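Local coordinates for protein domain of Unknown Function with a Cystatin-Like Fold (Nostoc punctiforme, PDB 2RGQ) that is of unknown function but adopts a cystatin-like fold of the SnoaL-like family, in which relatives often enclose small molecules in a conical pocket, at residues B[26-32]-B[54-59]; B[85-91]-B[105-111]. All coordinates share one frame; numbering follows the deposited sequence.

Interaction 1 (B[26-32]-B[54-59]); sequences EDVENYL and LRQGFY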
ATOM      1  N   GLU B  26      19.848  -3.213   0.862  1.00 14.38           N
ATOM      2  CA  GLU B  26      21.072  -3.213   0.078  1.00 14.83           C
ATOM      3  C   GLU B  26      21.458  -4.665  -0.291  1.00 15.04           C
ATOM      4  O   GLU B  26      22.632  -5.005  -0.332  1.00 16.40           O
ATOM      5  CB  GLU B  26      22.224  -2.452   0.764  1.00 16.00           C
ATOM      6  CG  GLU B  26      21.771  -1.136   1.345  1.00 15.71           C
ATOM      7  CD  GLU B  26      22.897  -0.199   1.719  1.00 18.25           C
ATOM      8  OE1 GLU B  26      24.066  -0.486   1.403  1.00 18.32           O
ATOM      9  OE2 GLU B  26      22.588   0.845   2.344  1.00 19.27           O
ATOM     10  N   ASP B  27      20.434  -5.488  -0.547  1.00 13.43           N
ATOM     11  CA  ASP B  27      20.542  -6.898  -0.909  1.00 14.85           C
ATOM     12  C   ASP B  27      20.548  -6.958  -2.424  1.00 12.13           C
ATOM     13  O   ASP B  27      19.473  -7.085  -3.077  1.00 11.99           O
ATOM     14  CB  ASP B  27      19.339  -7.662  -0.305  1.00 16.11           C
ATOM     15  CG  ASP B  27      19.343  -9.154  -0.616  1.00 17.65           C
ATOM     16  OD1 ASP B  27      20.106  -9.667  -1.467  1.00 18.45           O
ATOM     17  OD2 ASP B  27      18.510  -9.838  -0.008  1.00 21.17           O
ATOM     18  N   VAL B  28      21.729  -6.830  -3.011  1.00 12.38           N
ATOM     19  CA  VAL B  28      21.799  -6.766  -4.491  1.00 10.84           C
ATOM     20  C   VAL B  28      21.297  -8.053  -5.184  1.00 11.62           C
ATOM     21  O   VAL B  28      20.689  -7.970  -6.250  1.00 10.58           O
ATOM     22  CB  VAL B  28      23.193  -6.330  -5.028  1.00 11.48           C
ATOM     23  CG1 VAL B  28      24.263  -7.412  -4.785  1.00 11.23           C
ATOM     24  CG2 VAL B  28      23.076  -5.977  -6.486  1.00 11.06           C
ATOM     25  N   GLU B  29      21.491  -9.238  -4.579  1.00 11.67           N
ATOM     26  CA  GLU B  29      21.049 -10.483  -5.254  1.00 13.09           C
ATOM     27  C   GLU B  29      19.540 -10.606  -5.367  1.00 14.50           C
ATOM     28  O   GLU B  29      19.046 -10.985  -6.428  1.00 14.38           O
ATOM     29  CB  GLU B  29      21.639 -11.763  -4.614  1.00 12.94           C
ATOM     30  CG  GLU B  29      23.153 -11.820  -4.620  1.00 14.97           C
ATOM     31  CD  GLU B  29      23.790 -11.769  -6.019  1.00 16.60           C
ATOM     32  OE1 GLU B  29      23.324 -12.406  -6.965  1.00 19.22           O
ATOM     33  OE2 GLU B  29      24.807 -11.084  -6.168  1.00 19.82           O
ATOM     34  N   ASN B  30      18.816 -10.263  -4.298  1.00 14.21           N
ATOM     35  CA  ASN B  30      17.344 -10.299  -4.358  1.00 15.96           C
ATOM     36  C   ASN B  30      16.782  -9.180  -5.202  1.00 13.49           C
ATOM     37  O   ASN B  30      15.733  -9.359  -5.784  1.00 13.86           O
ATOM     38  CB  ASN B  30      16.741 -10.361  -2.972  1.00 18.31           C
ATOM     39  CG  ASN B  30      16.830 -11.786  -2.408  1.00 22.30           C
ATOM     40  OD1 ASN B  30      16.693 -12.782  -3.166  1.00 26.73           O
ATOM     41  ND2 ASN B  30      17.098 -11.900  -1.131  1.00 21.51           N
ATOM     42  N   TYR B  31      17.504  -8.051  -5.281  1.00 10.29           N
ATOM     43  CA  TYR B  31      17.162  -6.988  -6.201  1.00 10.61           C
ATOM     44  C   TYR B  31      17.249  -7.484  -7.651  1.00 10.59           C
ATOM     45  O   TYR B  31      16.261  -7.357  -8.434  1.00  9.42           O
ATOM     46  CB  TYR B  31      18.085  -5.792  -5.996  1.00 11.11           C
ATOM     47  CG  TYR B  31      17.928  -4.654  -7.002  1.00 10.76           C
ATOM     48  CD1 TYR B  31      16.982  -3.644  -6.808  1.00 12.27           C
ATOM     49  CD2 TYR B  31      18.784  -4.559  -8.117  1.00 10.85           C
ATOM     50  CE1 TYR B  31      16.875  -2.571  -7.672  1.00 11.20           C
ATOM     51  CE2 TYR B  31      18.679  -3.509  -9.012  1.00 11.49           C
ATOM     52  CZ  TYR B  31      17.714  -2.494  -8.786  1.00 13.14           C
ATOM     53  OH  TYR B  31      17.558  -1.405  -9.628  1.00 12.65           O
ATOM     54  N   LEU B  32      18.380  -8.088  -7.984  1.00 10.18           N
ATOM     55  CA  LEU B  32      18.629  -8.542  -9.356  1.00 10.69           C
ATOM     56  C   LEU B  32      17.667  -9.623  -9.813  1.00 11.56           C
ATOM     57  O   LEU B  32      17.300  -9.652 -10.962  1.00 11.40           O
ATOM     58  CB  LEU B  32      20.093  -8.995  -9.528  1.00 11.57           C
ATOM     59  CG  LEU B  32      21.132  -7.875  -9.502  1.00  9.65           C
ATOM     60  CD1 LEU B  32      22.573  -8.514  -9.389  1.00 10.66           C
ATOM     61  CD2 LEU B  32      20.974  -6.862 -10.697  1.00 12.39           C
ATOM     62  N   LEU B  54      22.709  -3.421 -14.013  1.00 11.03           N
ATOM     63  CA  LEU B  54      21.718  -3.271 -12.919  1.00 10.26           C
ATOM     64  C   LEU B  54      22.434  -3.305 -11.572  1.00  9.83           C
ATOM     65  O   LEU B  54      22.113  -2.522 -10.643  1.00 10.06           O
ATOM     66  CB  LEU B  54      20.604  -4.337 -12.994  1.00 10.52           C
ATOM     67  CG  LEU B  54      19.560  -4.208 -14.144  1.00 10.19           C
ATOM     68  CD1 LEU B  54      18.825  -5.549 -14.407  1.00 12.19           C
ATOM     69  CD2 LEU B  54      18.564  -3.020 -13.929  1.00 11.42           C
ATOM     70  N   ARG B  55      23.384  -4.230 -11.445  1.00 10.96           N
ATOM     71  CA  ARG B  55      24.191  -4.329 -10.220  1.00 12.56           C
ATOM     72  C   ARG B  55      24.925  -3.002  -9.936  1.00 12.53           C
ATOM     73  O   ARG B  55      24.884  -2.510  -8.835  1.00 12.70           O
ATOM     74  CB  ARG B  55      25.206  -5.466 -10.335  1.00 13.19           C
ATOM     75  CG  ARG B  55      26.107  -5.688  -9.105  1.00 15.87           C
ATOM     76  CD  ARG B  55      27.124  -6.769  -9.413  1.00 17.01           C
ATOM     77  NE  ARG B  55      26.489  -8.073  -9.601  1.00 19.39           N
ATOM     78  CZ  ARG B  55      26.155  -8.913  -8.635  1.00 19.04           C
ATOM     79  NH1 ARG B  55      26.370  -8.638  -7.361  1.00 20.33           N
ATOM     80  NH2 ARG B  55      25.572 -10.046  -8.963  1.00 22.77           N
ATOM     81  N   GLN B  56      25.618  -2.454 -10.921  1.00 13.34           N
ATOM     82  CA  GLN B  56      26.286  -1.147 -10.750  1.00 12.79           C
ATOM     83  C   GLN B  56      25.303  -0.015 -10.425  1.00 11.31           C
ATOM     84  O   GLN B  56      25.570   0.823  -9.563  1.00  9.16           O
ATOM     85  CB  GLN B  56      27.090  -0.767 -12.013  1.00 12.83           C
ATOM     86  CG  GLN B  56      28.286  -1.644 -12.328  1.00 14.48           C
ATOM     87  CD  GLN B  56      29.305  -1.697 -11.185  1.00 15.92           C
ATOM     88  OE1 GLN B  56      29.744  -0.665 -10.649  1.00 15.28           O
ATOM     89  NE2 GLN B  56      29.677  -2.919 -10.809  1.00 18.97           N
ATOM     90  N   GLY B  57      24.186   0.024 -11.153  1.00 10.33           N
ATOM     91  CA  GLY B  57      23.120   0.984 -10.925  1.00 10.73           C
ATOM     92  C   GLY B  57      22.553   0.965  -9.503  1.00 11.56           C
ATOM     93  O   GLY B  57      22.246   1.994  -8.926  1.00 11.28           O
ATOM     94  N   PHE B  58      22.407  -0.234  -8.965  1.00 10.27           N
ATOM     95  CA  PHE B  58      21.938  -0.461  -7.622  1.00 10.49           C
ATOM     96  C   PHE B  58      22.812   0.316  -6.618  1.00 10.51           C
ATOM     97  O   PHE B  58      22.306   1.145  -5.862  1.00 11.16           O
ATOM     98  CB  PHE B  58      21.964  -1.958  -7.381  1.00 11.76           C
ATOM     99  CG  PHE B  58      21.499  -2.389  -6.029  1.00 10.56           C
ATOM    100  CD1 PHE B  58      20.162  -2.534  -5.779  1.00 11.71           C
ATOM    101  CD2 PHE B  58      22.405  -2.724  -5.033  1.00 11.79           C
ATOM    102  CE1 PHE B  58      19.740  -3.014  -4.570  1.00 12.49           C
ATOM    103  CE2 PHE B  58      21.955  -3.194  -3.784  1.00 12.32           C
ATOM    104  CZ  PHE B  58      20.654  -3.324  -3.572  1.00 11.72           C
ATOM    105  N   TYR B  59      24.135   0.121  -6.697  1.00 12.41           N
ATOM    106  CA  TYR B  59      25.070   0.819  -5.800  1.00 12.66           C
ATOM    107  C   TYR B  59      25.114   2.329  -6.071  1.00 12.11           C
ATOM    108  O   TYR B  59      25.140   3.126  -5.099  1.00 10.51           O
ATOM    109  CB  TYR B  59      26.464   0.183  -5.843  1.00 16.70           C
ATOM    110  CG  TYR B  59      26.390  -1.214  -5.270  1.00 18.68           C
ATOM    111  CD1 TYR B  59      26.084  -1.397  -3.918  1.00 21.22           C
ATOM    112  CD2 TYR B  59      26.571  -2.321  -6.044  1.00 20.91           C
ATOM    113  CE1 TYR B  59      25.963  -2.644  -3.363  1.00 22.71           C
ATOM    114  CE2 TYR B  59      26.481  -3.598  -5.485  1.00 22.15           C
ATOM    115  CZ  TYR B  59      26.154  -3.740  -4.137  1.00 23.05           C
ATOM    116  OH  TYR B  59      26.032  -4.975  -3.513  1.00 25.77           O
TER
HETATM  117  O   HOH W   1      25.466  -4.524  -0.486  1.00 43.04           O
HETATM  118  O   HOH W   2      26.499 -10.212  -4.695  1.00 25.58           O
HETATM  119  O   HOH W   3      19.747  -0.943 -11.058  1.00 14.44           O
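Tyr31 and Phe58 both carry CG anti to the backbone N (chi1 174° and -180°), which sends the two side chains past each other between helix 28-32 and helix 51-66. Phe58 CD1 lies over the centre of the Tyr31 ring, 3.3 Å from Tyr31 CG, the planes inclined at 50°. Val28 covers a face of Phe58, its CA 4.0 Å from the ring centroid in a CH-pi contact. At that ring's edge, Phe58 CZ meets the backbone of Glu26, which closes helix 6-25 in a Schellman motif. Leu32 CD2 presses tightly on Leu54 CB at 3.4 Å. Tyr31 and Leu54 both rest on Leu41 of strand 39-43, so the helices meet over the sheet. A bend at chi3 turns the Arg55 guanidinium toward Glu29, so that NH1 and NH2 both bind Glu29 OE2, each at 3.1 Å. Leu32 CD1 sits over one guanidinium face. Waters join Tyr31 OH to Leu54 O and Glu26 O to Tyr59 OH. The contact grades from a buried aromatic centre to a more solvent-exposed salt bridge, in which one carboxylate oxygen takes both bonds, while apolar cover on one face and the carboxylate at the edge probably fix the guanidinium's orientation.

Interaction 2 (B[85-91]-B[105-111]); sequences ATMESYL and AFVKDQV
Strands 85-91 and 105-111 run antiparallel in unbroken register from Ala85-Val111 to Leu91-Ala105, with hydrogen-bonded pairs at Ala85-Val111, Met87-Asp109, Ser89-Val107 and Leu91-Ala105. The shortest of the eight backbone bonds, Asp109 N to Met87 O at 2.7 Å, is nearly straight at 173°. Between the paired bonds, CA-H groups approach carbonyls, as Thr86 CA does Asp109 O at 3.1 Å. The side chains of selenomethionine Met87 and Asp109 run alongside each other; the extended chain of Met87 (chi1 -178°) bends at its last torsion and sets CE 3.1 Å from Asp109 OD2. A water lies 2.6 Å from Asp109 OD2 and is bonded also to Ser89 OG at 2.9 Å, while Arg123 of the adjoining strand 117-127 forms a salt bridge with Asp109 OD1. These strands form a beta hairpin inside the curved sheet of the cystatin-like fold, and Met87, Leu91 and Val111 turn toward helix 6-25, which packs on that face. In SnoaL-like relatives the space between helix and sheet commonly forms a ligand pocket; whether it does so here is not known. On the face bearing Tyr90 and Phe106, the two rings meet edge to edge, Tyr90 CE1 4.0 Å from Phe106 CD1, and Phe106 CZ reaches Glu88 CB at 3.8 Å. Gln79 of strand 69-80 binds both Thr86 OG1 and Glu88 OE2. Tyr90 OH is hydrogen-bonded to Asp24 of the second subunit, whose Arg70 packs on Phe106.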
ATOM      1  N   ALA B  85       2.385  -8.201 -19.159  1.00 10.52           N
ATOM      2  CA  ALA B  85       1.516  -7.248 -18.478  1.00  9.99           C
ATOM      3  C   ALA B  85       2.266  -5.952 -18.215  1.00 11.59           C
ATOM      4  O   ALA B  85       3.491  -5.847 -18.429  1.00  9.60           O
ATOM      5  CB  ALA B  85       0.943  -7.852 -17.174  1.00  8.46           C
ATOM      6  N   THR B  86       1.485  -4.945 -17.837  1.00 13.42           N
ATOM      7  CA  THR B  86       1.989  -3.646 -17.478  1.00 12.54           C
ATOM      8  C   THR B  86       1.385  -3.297 -16.137  1.00 13.14           C
ATOM      9  O   THR B  86       0.247  -3.680 -15.859  1.00 14.53           O
ATOM     10  CB  THR B  86       1.663  -2.564 -18.541  1.00 15.24           C
ATOM     11  OG1 THR B  86       0.241  -2.456 -18.679  1.00 20.78           O
ATOM     12  CG2 THR B  86       2.262  -2.922 -19.867  1.00 13.80           C
HETATM   13  N   MSE B  87       2.189  -2.700 -15.272  1.00 13.50           N
HETATM   14  CA  MSE B  87       1.759  -2.228 -13.973  1.00 12.87           C
HETATM   15  C   MSE B  87       2.055  -0.752 -13.862  1.00 14.51           C
HETATM   16  O   MSE B  87       3.125  -0.328 -14.309  1.00 16.07           O
HETATM   17  CB  MSE B  87       2.500  -2.980 -12.851  1.00 15.36           C
HETATM   18  CG  MSE B  87       2.045  -2.541 -11.471  1.00 15.49           C
HETATM   19 SE   MSE B  87       2.698  -3.664 -10.053  0.75 16.47          SE
HETATM   20  CE  MSE B  87       4.555  -3.590 -10.284  1.00 16.36           C
ATOM     21  N   GLU B  88       1.129   0.028 -13.273  1.00 12.95           N
ATOM     22  CA  GLU B  88       1.358   1.435 -12.932  1.00 12.94           C
ATOM     23  C   GLU B  88       1.202   1.500 -11.424  1.00 12.03           C
ATOM     24  O   GLU B  88       0.348   0.826 -10.857  1.00 12.63           O
ATOM     25  CB  GLU B  88       0.394   2.394 -13.635  1.00 16.39           C
ATOM     26  CG  GLU B  88       0.364   2.233 -15.127  1.00 20.84           C
ATOM     27  CD  GLU B  88      -0.559   1.102 -15.598  1.00 23.33           C
ATOM     28  OE1 GLU B  88      -1.747   1.051 -15.206  1.00 25.76           O
ATOM     29  OE2 GLU B  88      -0.098   0.239 -16.390  1.00 26.64           O
ATOM     30  N   SER B  89       1.997   2.313 -10.753  1.00 11.42           N
ATOM     31  CA  SER B  89       1.938   2.376  -9.314  1.00 12.66           C
ATOM     32  C   SER B  89       2.605   3.658  -8.848  1.00 12.89           C
ATOM     33  O   SER B  89       3.187   4.382  -9.658  1.00 11.38           O
ATOM     34  CB  SER B  89       2.643   1.177  -8.700  1.00 15.43           C
ATOM     35  OG  SER B  89       4.063   1.214  -8.881  1.00 14.38           O
ATOM     36  N   TYR B  90       2.512   3.899  -7.544  1.00 11.77           N
ATOM     37  CA  TYR B  90       3.202   4.993  -6.933  1.00 10.43           C
ATOM     38  C   TYR B  90       4.324   4.496  -6.077  1.00 12.11           C
ATOM     39  O   TYR B  90       4.220   3.437  -5.516  1.00 12.36           O
ATOM     40  CB  TYR B  90       2.277   5.779  -6.018  1.00 10.09           C
ATOM     41  CG  TYR B  90       1.282   6.687  -6.692  1.00 11.11           C
ATOM     42  CD1 TYR B  90       1.329   6.974  -8.058  1.00 11.05           C
ATOM     43  CD2 TYR B  90       0.345   7.346  -5.917  1.00  9.17           C
ATOM     44  CE1 TYR B  90       0.469   7.894  -8.620  1.00 11.67           C
ATOM     45  CE2 TYR B  90      -0.513   8.273  -6.473  1.00 11.30           C
ATOM     46  CZ  TYR B  90      -0.461   8.521  -7.823  1.00 10.84           C
ATOM     47  OH  TYR B  90      -1.299   9.416  -8.407  1.00 13.05           O
ATOM     48  N   LEU B  91       5.334   5.354  -5.942  1.00 11.33           N
ATOM     49  CA  LEU B  91       6.475   5.140  -5.085  1.00 13.16           C
ATOM     50  C   LEU B  91       6.533   6.344  -4.182  1.00 12.82           C
ATOM     51  O   LEU B  91       6.457   7.492  -4.663  1.00 12.25           O
ATOM     52  CB  LEU B  91       7.766   5.019  -5.882  1.00 15.02           C
ATOM     53  CG  LEU B  91       9.092   4.835  -5.125  1.00 16.72           C
ATOM     54  CD1 LEU B  91       9.035   3.592  -4.286  1.00 17.85           C
ATOM     55  CD2 LEU B  91      10.273   4.808  -6.117  1.00 19.52           C
ATOM     56  N   ALA B 105       7.299   9.193  -6.698  1.00 10.01           N
ATOM     57  CA  ALA B 105       7.390   8.941  -8.119  1.00  8.45           C
ATOM     58  C   ALA B 105       6.213   8.167  -8.624  1.00  9.80           C
ATOM     59  O   ALA B 105       5.502   7.517  -7.837  1.00 10.07           O
ATOM     60  CB  ALA B 105       8.689   8.182  -8.460  1.00 10.87           C
ATOM     61  N   PHE B 106       5.992   8.297  -9.924  1.00 10.03           N
ATOM     62  CA  PHE B 106       5.020   7.488 -10.625  1.00 10.79           C
ATOM     63  C   PHE B 106       5.895   6.414 -11.299  1.00 10.97           C
ATOM     64  O   PHE B 106       6.928   6.738 -11.823  1.00 11.89           O
ATOM     65  CB  PHE B 106       4.252   8.306 -11.639  1.00 14.57           C
ATOM     66  CG  PHE B 106       3.398   7.479 -12.545  1.00 17.10           C
ATOM     67  CD1 PHE B 106       2.201   6.984 -12.104  1.00 20.34           C
ATOM     68  CD2 PHE B 106       3.820   7.178 -13.839  1.00 20.19           C
ATOM     69  CE1 PHE B 106       1.408   6.203 -12.943  1.00 21.57           C
ATOM     70  CE2 PHE B 106       3.023   6.375 -14.669  1.00 22.13           C
ATOM     71  CZ  PHE B 106       1.811   5.908 -14.198  1.00 20.96           C
ATOM     72  N   VAL B 107       5.475   5.165 -11.249  1.00 10.94           N
ATOM     73  CA  VAL B 107       6.248   4.055 -11.791  1.00 11.43           C
ATOM     74  C   VAL B 107       5.451   3.258 -12.803  1.00 13.94           C
ATOM     75  O   VAL B 107       4.324   2.857 -12.535  1.00 12.79           O
ATOM     76  CB  VAL B 107       6.763   3.133 -10.644  1.00 12.79           C
ATOM     77  CG1 VAL B 107       7.652   2.015 -11.176  1.00 14.98           C
ATOM     78  CG2 VAL B 107       7.537   3.918  -9.612  1.00 13.14           C
ATOM     79  N   LYS B 108       6.064   2.996 -13.978  1.00 12.43           N
ATOM     80  CA  LYS B 108       5.437   2.177 -14.995  1.00 14.83           C
ATOM     81  C   LYS B 108       6.331   0.952 -15.233  1.00 13.12           C
ATOM     82  O   LYS B 108       7.500   1.108 -15.561  1.00 12.76           O
ATOM     83  CB  LYS B 108       5.244   2.938 -16.306  1.00 18.46           C
ATOM     84  CG  LYS B 108       4.359   2.158 -17.268  1.00 23.50           C
ATOM     85  CD  LYS B 108       4.404   2.646 -18.726  1.00 25.12           C
ATOM     86  CE  LYS B 108       3.998   1.470 -19.645  1.00 27.64           C
ATOM     87  NZ  LYS B 108       4.979   0.304 -19.562  1.00 27.14           N
ATOM     88  N   ASP B 109       5.755  -0.236 -15.104  1.00 13.24           N
ATOM     89  CA  ASP B 109       6.480  -1.513 -15.267  1.00 14.92           C
ATOM     90  C   ASP B 109       5.930  -2.346 -16.409  1.00 15.04           C
ATOM     91  O   ASP B 109       4.725  -2.421 -16.601  1.00 16.96           O
ATOM     92  CB  ASP B 109       6.413  -2.352 -13.981  1.00 15.42           C
ATOM     93  CG  ASP B 109       7.094  -1.685 -12.806  1.00 19.24           C
ATOM     94  OD1 ASP B 109       8.276  -1.325 -12.989  1.00 19.98           O
ATOM     95  OD2 ASP B 109       6.493  -1.592 -11.690  1.00 22.62           O
ATOM     96  N   GLN B 110       6.818  -2.886 -17.242  1.00 14.10           N
ATOM     97  CA  GLN B 110       6.435  -3.887 -18.232  1.00 14.45           C
ATOM     98  C   GLN B 110       6.999  -5.167 -17.624  1.00 11.92           C
ATOM     99  O   GLN B 110       8.216  -5.211 -17.272  1.00 11.70           O
ATOM    100  CB  GLN B 110       7.079  -3.638 -19.579  1.00 16.78           C
ATOM    101  CG  GLN B 110       6.690  -2.339 -20.241  1.00 20.73           C
ATOM    102  CD  GLN B 110       7.432  -2.117 -21.537  1.00 24.43           C
ATOM    103  OE1 GLN B 110       8.248  -2.949 -21.957  1.00 27.65           O
ATOM    104  NE2 GLN B 110       7.161  -0.985 -22.191  1.00 27.48           N
ATOM    105  N   VAL B 111       6.161  -6.195 -17.489  1.00 12.74           N
ATOM    106  CA  VAL B 111       6.554  -7.437 -16.862  1.00 10.68           C
ATOM    107  C   VAL B 111       6.259  -8.598 -17.823  1.00  9.86           C
ATOM    108  O   VAL B 111       5.457  -8.453 -18.739  1.00  8.74           O
ATOM    109  CB  VAL B 111       5.883  -7.695 -15.522  1.00 11.58           C
ATOM    110  CG1 VAL B 111       6.337  -6.603 -14.463  1.00 11.35           C
ATOM    111  CG2 VAL B 111       4.338  -7.832 -15.691  1.00  9.87           C
TER
HETATM  112  O   HOH W   4       4.443  -0.022 -11.498  1.00 11.18           O

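From the N terminus, the chain runs through helix 6-25 into residues 26-32, and interaction 1 closes the loop that holds the short strands 35-36, 39-43 and 46-49 by bringing helix 51-66 back onto helix 28-32. Strand 69-80 follows, and interaction 2 then closes the hairpin between strands 84-95 and 101-114. The two contacts are in series, neither nested nor crossed. They lie on opposite sides of the chain's centre, their own centres 19 Å apart and their nearest atoms about 10 Å apart. Helix 6-25 relates them: its end leads into interaction 1 while its body packs on the sheet face of interaction 2.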